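Local coordinates for protein HpcE (Thermus thermophilus, PDB 1WZO) that probably catalyses the isomerisation of 2-hydroxyhepta-2,4-diene-1,7-dioate, as an enzyme of the fumarylacetoacetate hydrolase family, at residues B[39-50]-B[69-80]; B[164-172]-B[183-192]. All coordinates share one frame; numbering follows the deposited sequence. Where two conformers were deposited one is given.

Contact 1 (B[39-50]-B[69-80]); sequences LPFTPGKILGVA and ALFWKPNTSLLP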
loop_
_atom_site.group_PDB
_atom_site.type_symbol
_atom_site.label_atom_id
_atom_site.label_comp_id
_atom_site.label_asym_id
_atom_site.label_seq_id
_atom_site.Cartn_x
_atom_site.Cartn_y
_atom_site.Cartn_z
ATOM N N LEU B 39 4.491 -5.232 14.503
ATOM C CA LEU B 39 3.964 -3.936 14.899
ATOM C C LEU B 39 2.445 -4.132 14.969
ATOM O O LEU B 39 1.868 -4.848 14.149
ATOM C CB LEU B 39 4.312 -2.875 13.848
ATOM C CG LEU B 39 5.799 -2.568 13.656
ATOM C CD1 LEU B 39 5.985 -1.661 12.435
ATOM C CD2 LEU B 39 6.347 -1.900 14.909
ATOM N N PRO B 40 1.780 -3.513 15.956
ATOM C CA PRO B 40 0.325 -3.657 16.089
ATOM C C PRO B 40 -0.480 -3.099 14.917
ATOM O O PRO B 40 -1.662 -3.391 14.776
ATOM C CB PRO B 40 0.024 -2.946 17.413
ATOM C CG PRO B 40 1.137 -1.951 17.536
ATOM C CD PRO B 40 2.335 -2.748 17.086
ATOM N N PHE B 41 0.169 -2.300 14.078
ATOM C CA PHE B 41 -0.476 -1.715 12.908
ATOM C C PHE B 41 0.636 -1.141 12.041
ATOM O O PHE B 41 1.800 -1.136 12.445
ATOM C CB PHE B 41 -1.468 -0.614 13.333
ATOM C CG PHE B 41 -0.819 0.569 14.007
ATOM C CD1 PHE B 41 -0.401 1.670 13.264
ATOM C CD2 PHE B 41 -0.582 0.561 15.380
ATOM C CE1 PHE B 41 0.247 2.748 13.881
ATOM C CE2 PHE B 41 0.066 1.633 16.004
ATOM C CZ PHE B 41 0.480 2.726 15.250
ATOM N N THR B 42 0.296 -0.688 10.841
ATOM C CA THR B 42 1.302 -0.113 9.960
ATOM C C THR B 42 1.206 1.406 10.049
ATOM O O THR B 42 0.263 2.013 9.538
ATOM C CB THR B 42 1.097 -0.570 8.501
ATOM O OG1 THR B 42 1.194 -1.996 8.443
ATOM C CG2 THR B 42 2.165 0.031 7.591
ATOM N N PRO B 43 2.180 2.039 10.717
ATOM C CA PRO B 43 2.183 3.495 10.870
ATOM C C PRO B 43 2.338 4.258 9.561
ATOM O O PRO B 43 2.985 3.785 8.622
ATOM C CB PRO B 43 3.373 3.749 11.800
ATOM C CG PRO B 43 3.542 2.462 12.538
ATOM C CD PRO B 43 3.290 1.432 11.471
ATOM N N GLY B 44 1.714 5.431 9.506
ATOM C CA GLY B 44 1.848 6.296 8.357
ATOM C C GLY B 44 3.055 7.123 8.772
ATOM O O GLY B 44 4.094 6.551 9.104
ATOM N N LYS B 45 2.931 8.444 8.797
ATOM C CA LYS B 45 4.046 9.281 9.211
ATOM C C LYS B 45 4.075 9.410 10.728
ATOM O O LYS B 45 3.032 9.402 11.389
ATOM C CB LYS B 45 3.969 10.665 8.559
ATOM C CG LYS B 45 2.627 11.371 8.683
ATOM C CD LYS B 45 2.693 12.747 8.004
ATOM C CE LYS B 45 1.337 13.467 8.016
ATOM N NZ LYS B 45 0.300 12.733 7.229
ATOM N N ILE B 46 5.285 9.545 11.261
ATOM C CA ILE B 46 5.516 9.642 12.691
ATOM C C ILE B 46 6.227 10.932 13.062
ATOM O O ILE B 46 7.325 11.207 12.562
ATOM C CB ILE B 46 6.404 8.468 13.164
ATOM C CG1 ILE B 46 5.809 7.137 12.688
ATOM C CG2 ILE B 46 6.542 8.490 14.690
ATOM C CD1 ILE B 46 6.790 5.960 12.764
ATOM N N LEU B 47 5.610 11.719 13.941
ATOM C CA LEU B 47 6.211 12.960 14.415
ATOM C C LEU B 47 6.411 12.883 15.917
ATOM O O LEU B 47 5.572 12.337 16.630
ATOM C CB LEU B 47 5.321 14.168 14.120
ATOM C CG LEU B 47 5.091 14.562 12.662
ATOM C CD1 LEU B 47 3.949 13.736 12.095
ATOM C CD2 LEU B 47 4.746 16.047 12.578
ATOM N N GLY B 48 7.520 13.436 16.394
ATOM C CA GLY B 48 7.792 13.440 17.820
ATOM C C GLY B 48 7.934 14.882 18.268
ATOM O O GLY B 48 8.009 15.792 17.433
ATOM N N VAL B 49 7.957 15.106 19.580
ATOM C CA VAL B 49 8.106 16.456 20.111
ATOM C C VAL B 49 9.261 16.419 21.089
ATOM O O VAL B 49 9.307 15.565 21.968
ATOM C CB VAL B 49 6.834 16.918 20.852
ATOM C CG1 VAL B 49 6.928 18.400 21.194
ATOM C CG2 VAL B 49 5.618 16.654 19.994
ATOM N N ALA B 50 10.208 17.335 20.928
ATOM C CA ALA B 50 11.357 17.380 21.815
ATOM C C ALA B 50 11.052 18.331 22.966
ATOM O O ALA B 50 10.200 19.209 22.842
ATOM C CB ALA B 50 12.591 17.859 21.054
ATOM N N ALA B 69 8.529 21.669 19.561
ATOM C CA ALA B 69 9.731 21.388 18.773
ATOM C C ALA B 69 9.547 20.017 18.120
ATOM O O ALA B 69 9.993 19.001 18.648
ATOM C CB ALA B 69 10.954 21.384 19.681
ATOM N N LEU B 70 8.903 20.012 16.959
ATOM C CA LEU B 70 8.601 18.786 16.226
ATOM C C LEU B 70 9.755 18.199 15.421
ATOM O O LEU B 70 10.589 18.933 14.881
ATOM C CB LEU B 70 7.439 19.043 15.264
ATOM C CG LEU B 70 6.130 19.660 15.757
ATOM C CD1 LEU B 70 5.266 20.006 14.555
ATOM C CD2 LEU B 70 5.404 18.680 16.672
ATOM N N PHE B 71 9.791 16.871 15.342
ATOM C CA PHE B 71 10.797 16.169 14.558
ATOM C C PHE B 71 10.200 14.887 13.988
ATOM O O PHE B 71 9.135 14.431 14.413
ATOM C CB PHE B 71 12.056 15.853 15.371
ATOM C CG PHE B 71 11.843 14.872 16.485
ATOM C CD1 PHE B 71 11.452 15.305 17.746
ATOM C CD2 PHE B 71 12.058 13.512 16.279
ATOM C CE1 PHE B 71 11.282 14.397 18.788
ATOM C CE2 PHE B 71 11.889 12.602 17.315
ATOM C CZ PHE B 71 11.501 13.050 18.573
ATOM N N TRP B 72 10.912 14.299 13.037
ATOM C CA TRP B 72 10.455 13.103 12.346
ATOM C C TRP B 72 11.203 11.824 12.699
ATOM O O TRP B 72 12.380 11.859 13.038
ATOM C CB TRP B 72 10.569 13.372 10.839
ATOM C CG TRP B 72 10.394 12.190 9.924
ATOM C CD1 TRP B 72 9.237 11.511 9.668
ATOM C CD2 TRP B 72 11.385 11.635 9.055
ATOM N NE1 TRP B 72 9.444 10.576 8.685
ATOM C CE2 TRP B 72 10.755 10.631 8.290
ATOM C CE3 TRP B 72 12.747 11.894 8.842
ATOM C CZ2 TRP B 72 11.439 9.883 7.325
ATOM C CZ3 TRP B 72 13.427 11.152 7.883
ATOM C CH2 TRP B 72 12.769 10.158 7.135
ATOM N N LYS B 73 10.495 10.698 12.635
ATOM C CA LYS B 73 11.086 9.381 12.852
ATOM C C LYS B 73 10.662 8.581 11.616
ATOM O O LYS B 73 9.466 8.427 11.349
ATOM C CB LYS B 73 10.545 8.699 14.121
ATOM C CG LYS B 73 10.999 9.311 15.448
ATOM C CD LYS B 73 12.450 8.965 15.847
ATOM C CE LYS B 73 12.598 7.535 16.382
ATOM N NZ LYS B 73 13.860 7.349 17.198
ATOM N N PRO B 74 11.632 8.081 10.834
ATOM C CA PRO B 74 11.334 7.301 9.628
ATOM C C PRO B 74 10.707 5.954 9.947
ATOM O O PRO B 74 10.976 5.373 10.995
ATOM C CB PRO B 74 12.702 7.153 8.966
ATOM C CG PRO B 74 13.620 7.098 10.128
ATOM C CD PRO B 74 13.087 8.185 11.041
ATOM N N ASN B 75 9.874 5.454 9.040
ATOM C CA ASN B 75 9.239 4.164 9.252
ATOM C C ASN B 75 10.305 3.071 9.355
ATOM O O ASN B 75 10.068 2.023 9.956
ATOM C CB ASN B 75 8.251 3.861 8.121
ATOM C CG ASN B 75 6.954 4.673 8.236
ATOM O OD1 ASN B 75 6.170 4.746 7.288
ATOM N ND2 ASN B 75 6.724 5.269 9.396
ATOM N N THR B 76 11.487 3.317 8.790
ATOM C CA THR B 76 12.560 2.332 8.868
ATOM C C THR B 76 13.163 2.213 10.274
ATOM O O THR B 76 13.957 1.313 10.536
ATOM C CB THR B 76 13.691 2.617 7.836
ATOM O OG1 THR B 76 13.917 4.026 7.744
ATOM C CG2 THR B 76 13.311 2.070 6.454
ATOM N N SER B 77 12.798 3.122 11.178
ATOM C CA SER B 77 13.284 3.023 12.551
ATOM C C SER B 77 12.365 2.075 13.332
ATOM O O SER B 77 12.747 1.542 14.370
ATOM C CB SER B 77 13.301 4.393 13.253
ATOM O OG SER B 77 12.028 5.010 13.257
ATOM N N LEU B 78 11.151 1.864 12.827
ATOM C CA LEU B 78 10.184 1.003 13.514
ATOM C C LEU B 78 10.683 -0.405 13.810
ATOM O O LEU B 78 11.305 -1.064 12.969
ATOM C CB LEU B 78 8.877 0.934 12.718
ATOM C CG LEU B 78 8.045 2.222 12.707
ATOM C CD1 LEU B 78 7.025 2.166 11.574
ATOM C CD2 LEU B 78 7.350 2.400 14.060
ATOM N N LEU B 79 10.395 -0.864 15.025
ATOM C CA LEU B 79 10.803 -2.185 15.467
ATOM C C LEU B 79 9.710 -2.761 16.363
ATOM O O LEU B 79 9.168 -2.060 17.210
ATOM C CB LEU B 79 12.111 -2.088 16.256
ATOM C CG LEU B 79 12.773 -3.410 16.654
ATOM C CD1 LEU B 79 13.390 -4.082 15.423
ATOM C CD2 LEU B 79 13.856 -3.132 17.707
ATOM N N PRO B 80 9.378 -4.046 16.190
ATOM C CA PRO B 80 8.334 -4.637 17.027
ATOM C C PRO B 80 8.821 -5.060 18.406
ATOM O O PRO B 80 10.027 -5.132 18.672
ATOM C CB PRO B 80 7.886 -5.838 16.207
ATOM C CG PRO B 80 9.187 -6.311 15.634
ATOM C CD PRO B 80 9.833 -5.008 15.169
HETATM O O HOH W 1 3.667 4.455 6.084
HETATM O O HOH W 2 7.462 8.190 9.603
HETATM O O HOH W 3 8.705 21.316 22.380
#
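The aromatic ring of F71 lies over the backbone of G48, with G48 CA 3.9 Å from the ring centroid and 19° off the ring normal, a CH-pi contact over one face. F71 reaches it because CG sits between its own backbone N and carbonyl carbon (chi1 66°), which folds the ring back across the neighbouring strand. Glycine suits position 48, since any CB there would run into the ring. The same two residues form a hydrogen-bonded antiparallel pair: G48 N gives to F71 O at 2.7 Å and F71 N returns a bond to G48 O. On the other side of the strands, V49 and L70 form a non-hydrogen-bonded pair and lie side by side, V49 CG2 3.9 Å from L70 CD2, facing L195, F198 and I199 of helix 192-200.

Beyond the strands the two segments stay together through side chains. L78 carries this end: its CD1 meets P43 CG tip to tip at 3.6 Å, its CD2 meets I46 CD1 in the same manner, and L39 crosses it at about a right angle. Apolar groups suit this place, where P43 and I46 are buried and L39 and L78 keep partial access to solvent. Beside them the amide of N75 is turned so that G44 O lies in its plane, and ND2 gives that oxygen a bond of 2.9 Å, slightly bent at the hydrogen (158°). A water bridges N75 OD1 and P43 O, so both ends of the amide have partners, consistent with this flip. W72 stacks on W72 of a second subunit, while the K73 amine forms a salt bridge with D128 and a hydrogen bond to the backbone oxygen of K146. The arrangement is an antiparallel strand pair of the FAH-type beta fold, continued by side-chain packing between the flanking loops and set beside a subunit interface.

Contact 2 (B[164-172]-B[183-192]); sequences EDPQDLWLR and GHTSRMLYSV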
loop_
_atom_site.group_PDB
_atom_site.type_symbol
_atom_site.label_atom_id
_atom_site.label_comp_id
_atom_site.label_asym_id
_atom_site.label_seq_id
_atom_site.Cartn_x
_atom_site.Cartn_y
_atom_site.Cartn_z
ATOM N N GLU B 164 -8.815 6.504 29.293
ATOM C CA GLU B 164 -9.818 7.538 29.492
ATOM C C GLU B 164 -9.223 8.943 29.424
ATOM O O GLU B 164 -9.890 9.877 28.987
ATOM C CB GLU B 164 -10.537 7.315 30.827
ATOM C CG GLU B 164 -9.628 6.882 31.968
ATOM C CD GLU B 164 -10.406 6.473 33.207
ATOM O OE1 GLU B 164 -11.098 7.335 33.796
ATOM O OE2 GLU B 164 -10.330 5.286 33.590
ATOM N N ASP B 165 -7.972 9.084 29.852
ATOM C CA ASP B 165 -7.286 10.373 29.820
ATOM C C ASP B 165 -5.787 10.162 29.601
ATOM O O ASP B 165 -5.077 9.695 30.489
ATOM C CB ASP B 165 -7.527 11.139 31.127
ATOM C CG ASP B 165 -6.791 12.466 31.174
ATOM O OD1 ASP B 165 -6.375 12.965 30.104
ATOM O OD2 ASP B 165 -6.640 13.020 32.283
ATOM N N PRO B 166 -5.286 10.516 28.406
ATOM C CA PRO B 166 -3.866 10.351 28.090
ATOM C C PRO B 166 -2.927 11.202 28.939
ATOM O O PRO B 166 -1.732 10.932 28.996
ATOM C CB PRO B 166 -3.803 10.716 26.606
ATOM C CG PRO B 166 -4.853 11.780 26.495
ATOM C CD PRO B 166 -5.997 11.167 27.289
ATOM N N GLN B 167 -3.466 12.229 29.593
ATOM C CA GLN B 167 -2.662 13.110 30.437
ATOM C C GLN B 167 -2.622 12.609 31.880
ATOM O O GLN B 167 -2.157 13.313 32.780
ATOM C CB GLN B 167 -3.225 14.539 30.413
ATOM C CG GLN B 167 -3.491 15.086 29.012
ATOM C CD GLN B 167 -2.267 15.030 28.103
ATOM O OE1 GLN B 167 -2.401 14.905 26.884
ATOM N NE2 GLN B 167 -1.080 15.132 28.685
ATOM N N ASP B 168 -3.098 11.388 32.097
ATOM C CA ASP B 168 -3.115 10.810 33.441
ATOM C C ASP B 168 -2.643 9.348 33.420
ATOM O O ASP B 168 -3.386 8.436 33.783
ATOM C CB ASP B 168 -4.536 10.918 34.008
ATOM C CG ASP B 168 -4.619 10.547 35.474
ATOM O OD1 ASP B 168 -3.810 11.063 36.273
ATOM O OD2 ASP B 168 -5.509 9.746 35.825
ATOM N N LEU B 169 -1.401 9.140 32.988
ATOM C CA LEU B 169 -0.818 7.800 32.905
ATOM C C LEU B 169 0.618 7.806 33.423
ATOM O O LEU B 169 1.369 8.743 33.153
ATOM C CB LEU B 169 -0.811 7.309 31.448
ATOM C CG LEU B 169 -2.117 7.243 30.655
ATOM C CD1 LEU B 169 -1.812 6.906 29.195
ATOM C CD2 LEU B 169 -3.039 6.197 31.253
ATOM N N TRP B 170 1.007 6.777 34.173
ATOM C CA TRP B 170 2.380 6.724 34.652
ATOM C C TRP B 170 3.270 6.095 33.583
ATOM O O TRP B 170 2.800 5.306 32.759
ATOM C CB TRP B 170 2.511 5.940 35.971
ATOM C CG TRP B 170 1.906 4.554 36.012
ATOM C CD1 TRP B 170 0.779 4.181 36.689
ATOM C CD2 TRP B 170 2.432 3.352 35.421
ATOM N NE1 TRP B 170 0.573 2.827 36.561
ATOM C CE2 TRP B 170 1.570 2.294 35.790
ATOM C CE3 TRP B 170 3.547 3.067 34.619
ATOM C CZ2 TRP B 170 1.788 0.972 35.385
ATOM C CZ3 TRP B 170 3.763 1.751 34.216
ATOM C CH2 TRP B 170 2.886 0.721 34.600
ATOM N N LEU B 171 4.545 6.476 33.599
ATOM C CA LEU B 171 5.535 5.974 32.652
ATOM C C LEU B 171 6.664 5.309 33.426
ATOM O O LEU B 171 7.134 5.845 34.429
ATOM C CB LEU B 171 6.130 7.125 31.836
ATOM C CG LEU B 171 5.171 8.055 31.097
ATOM C CD1 LEU B 171 5.922 9.289 30.630
ATOM C CD2 LEU B 171 4.543 7.322 29.927
ATOM N N ARG B 172 7.104 4.149 32.958
ATOM C CA ARG B 172 8.199 3.448 33.608
ATOM C C ARG B 172 9.117 2.784 32.597
ATOM O O ARG B 172 8.675 2.333 31.538
ATOM C CB ARG B 172 7.656 2.394 34.572
ATOM C CG ARG B 172 6.989 2.998 35.787
ATOM C CD ARG B 172 6.237 1.958 36.591
ATOM N NE ARG B 172 5.475 2.593 37.664
ATOM C CZ ARG B 172 4.488 2.004 38.328
ATOM N NH1 ARG B 172 4.138 0.760 38.032
ATOM N NH2 ARG B 172 3.842 2.668 39.280
ATOM N N GLY B 183 7.858 8.300 35.394
ATOM C CA GLY B 183 7.352 9.592 34.978
ATOM C C GLY B 183 5.843 9.554 34.901
ATOM O O GLY B 183 5.234 8.515 35.150
ATOM N N HIS B 184 5.234 10.678 34.551
ATOM C CA HIS B 184 3.785 10.736 34.450
ATOM C C HIS B 184 3.372 11.700 33.342
ATOM O O HIS B 184 3.894 12.810 33.248
ATOM C CB HIS B 184 3.193 11.160 35.798
ATOM C CG HIS B 184 1.748 10.807 35.954
ATOM N ND1 HIS B 184 0.729 11.646 35.558
ATOM C CD2 HIS B 184 1.154 9.676 36.401
ATOM C CE1 HIS B 184 -0.432 11.045 35.754
ATOM N NE2 HIS B 184 -0.202 9.849 36.263
ATOM N N THR B 185 2.425 11.278 32.512
ATOM C CA THR B 185 1.985 12.097 31.389
ATOM C C THR B 185 1.297 13.404 31.749
ATOM O O THR B 185 1.046 14.234 30.875
ATOM C CB THR B 185 1.068 11.299 30.433
ATOM O OG1 THR B 185 -0.151 10.950 31.096
ATOM C CG2 THR B 185 1.773 10.027 29.970
ATOM N N SER B 186 0.997 13.601 33.028
ATOM C CA SER B 186 0.345 14.833 33.451
ATOM C C SER B 186 1.344 15.981 33.416
ATOM O O SER B 186 0.961 17.148 33.465
ATOM C CB SER B 186 -0.218 14.686 34.869
ATOM O OG SER B 186 0.800 14.310 35.775
ATOM N N ARG B 187 2.624 15.641 33.322
ATOM C CA ARG B 187 3.686 16.640 33.294
ATOM C C ARG B 187 4.041 17.112 31.881
ATOM O O ARG B 187 5.005 17.851 31.687
ATOM C CB ARG B 187 4.920 16.086 34.002
ATOM C CG ARG B 187 4.637 15.729 35.457
ATOM C CD ARG B 187 5.698 14.823 36.044
ATOM N NE ARG B 187 5.300 14.336 37.363
ATOM C CZ ARG B 187 5.926 13.371 38.030
ATOM N NH1 ARG B 187 6.991 12.778 37.507
ATOM N NH2 ARG B 187 5.482 12.999 39.224
ATOM N N MET B 188 3.255 16.683 30.900
ATOM C CA MET B 188 3.464 17.100 29.512
ATOM C C MET B 188 3.296 18.615 29.435
ATOM O O MET B 188 2.339 19.159 29.987
ATOM C CB MET B 188 2.419 16.456 28.602
ATOM C CG MET B 188 2.912 15.303 27.777
ATOM S SD MET B 188 1.649 14.818 26.594
ATOM C CE MET B 188 1.583 13.062 26.889
ATOM N N LEU B 189 4.213 19.299 28.755
ATOM C CA LEU B 189 4.108 20.749 28.631
ATOM C C LEU B 189 2.966 21.071 27.681
ATOM O O LEU B 189 2.135 21.941 27.957
ATOM C CB LEU B 189 5.427 21.337 28.134
ATOM C CG LEU B 189 6.587 21.140 29.119
ATOM C CD1 LEU B 189 7.850 21.767 28.545
ATOM C CD2 LEU B 189 6.242 21.772 30.473
ATOM N N TYR B 190 2.939 20.365 26.555
ATOM C CA TYR B 190 1.875 20.506 25.570
ATOM C C TYR B 190 1.133 19.177 25.609
ATOM O O TYR B 190 1.745 18.119 25.466
ATOM C CB TYR B 190 2.427 20.715 24.156
ATOM C CG TYR B 190 2.855 22.129 23.827
ATOM C CD1 TYR B 190 4.175 22.540 24.002
ATOM C CD2 TYR B 190 1.939 23.049 23.322
ATOM C CE1 TYR B 190 4.573 23.839 23.675
ATOM C CE2 TYR B 190 2.325 24.348 22.993
ATOM C CZ TYR B 190 3.641 24.731 23.172
ATOM O OH TYR B 190 4.022 26.009 22.839
ATOM N N SER B 191 -0.178 19.225 25.799
ATOM C CA SER B 191 -0.973 18.005 25.863
ATOM C C SER B 191 -1.127 17.372 24.487
ATOM O O SER B 191 -0.816 17.988 23.464
ATOM C CB SER B 191 -2.361 18.310 26.413
ATOM O OG SER B 191 -3.091 19.131 25.517
ATOM N N VAL B 192 -1.610 16.135 24.472
ATOM C CA VAL B 192 -1.846 15.431 23.224
ATOM C C VAL B 192 -2.790 16.289 22.378
ATOM O O VAL B 192 -2.556 16.507 21.184
ATOM C CB VAL B 192 -2.506 14.064 23.482
ATOM C CG1 VAL B 192 -2.912 13.430 22.165
ATOM C CG2 VAL B 192 -1.546 13.161 24.253
HETATM O O HOH W 4 -1.256 17.498 30.982
#
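H184 lays its imidazole over the peptide oxygen of L169, which stands 3.4 Å above the ring plane and over its centre. With CG anti to the backbone N (chi1 -160°), the ring extends across segment 164-172, where D168 OD1 comes to its edge, 3.4 Å from H184 CE1. The carboxylate and ring planes are 63° apart, so the two groups do not stack. Within segment 183-192, H184 ND1 is paired with S186 OG at 2.7 Å and also accepts from S186 N. An alanine here is likely to uncover the peptide of L169 and leave the S186 hydroxyl without this mate.

T185 comes next, turned toward segment 164-172. Its hydroxyl gives a bond of 2.6 Å to P166 O and accepts from L169 N, so one small side chain ties P166, inside a turn, to L169, just after it. Its methyl CG2 packs on L171 CD2, 3.9 Å away, the two side chains crossing at about a right angle; threonine thus serves a polar and an apolar neighbour at once.

Q167 bends at chi2 to bring its amide to the start of helix 192-200. OE1 takes the N-H of V192 at 2.8 Å, almost straight at 173°, while NE2 makes a weak bond to M188 SD. The flexible glutamine suits this span, and S191 occupies the N-cap. D165 OD1 receives Q167 N as an Asx turn. Paired L171 and G183 belong to an antiparallel beta hairpin, at whose open end the type I turn D165-D168, before strand 170-175, meets the 3-10 segment 185-187, after strand 178-184.

In the fold
Contact 1 precedes contact 2 in sequence, and both belong to the fumarylacetoacetate hydrolase-type domain. Their centres lie 19 Å apart, and the nearest atoms, about 6 Å from each other, do not touch. Contact 1 is the more central: strand 46-50 lies between 69-73, antiparallel, and 210-212, parallel. Contact 2 belongs to another sheet, at whose outermost position within the chain lies strand 178-184. Helix 192-200 is shared: contact 2 binds the N-H of V192 at its start, and L195, F198 and I199 pack on contact 1, so the helix joins the two sheets. Strand 94-104 also links them, pairing with 210-212 and touching contact 2. Contact 1 meets two other subunits; contact 2 touches none in the assembly.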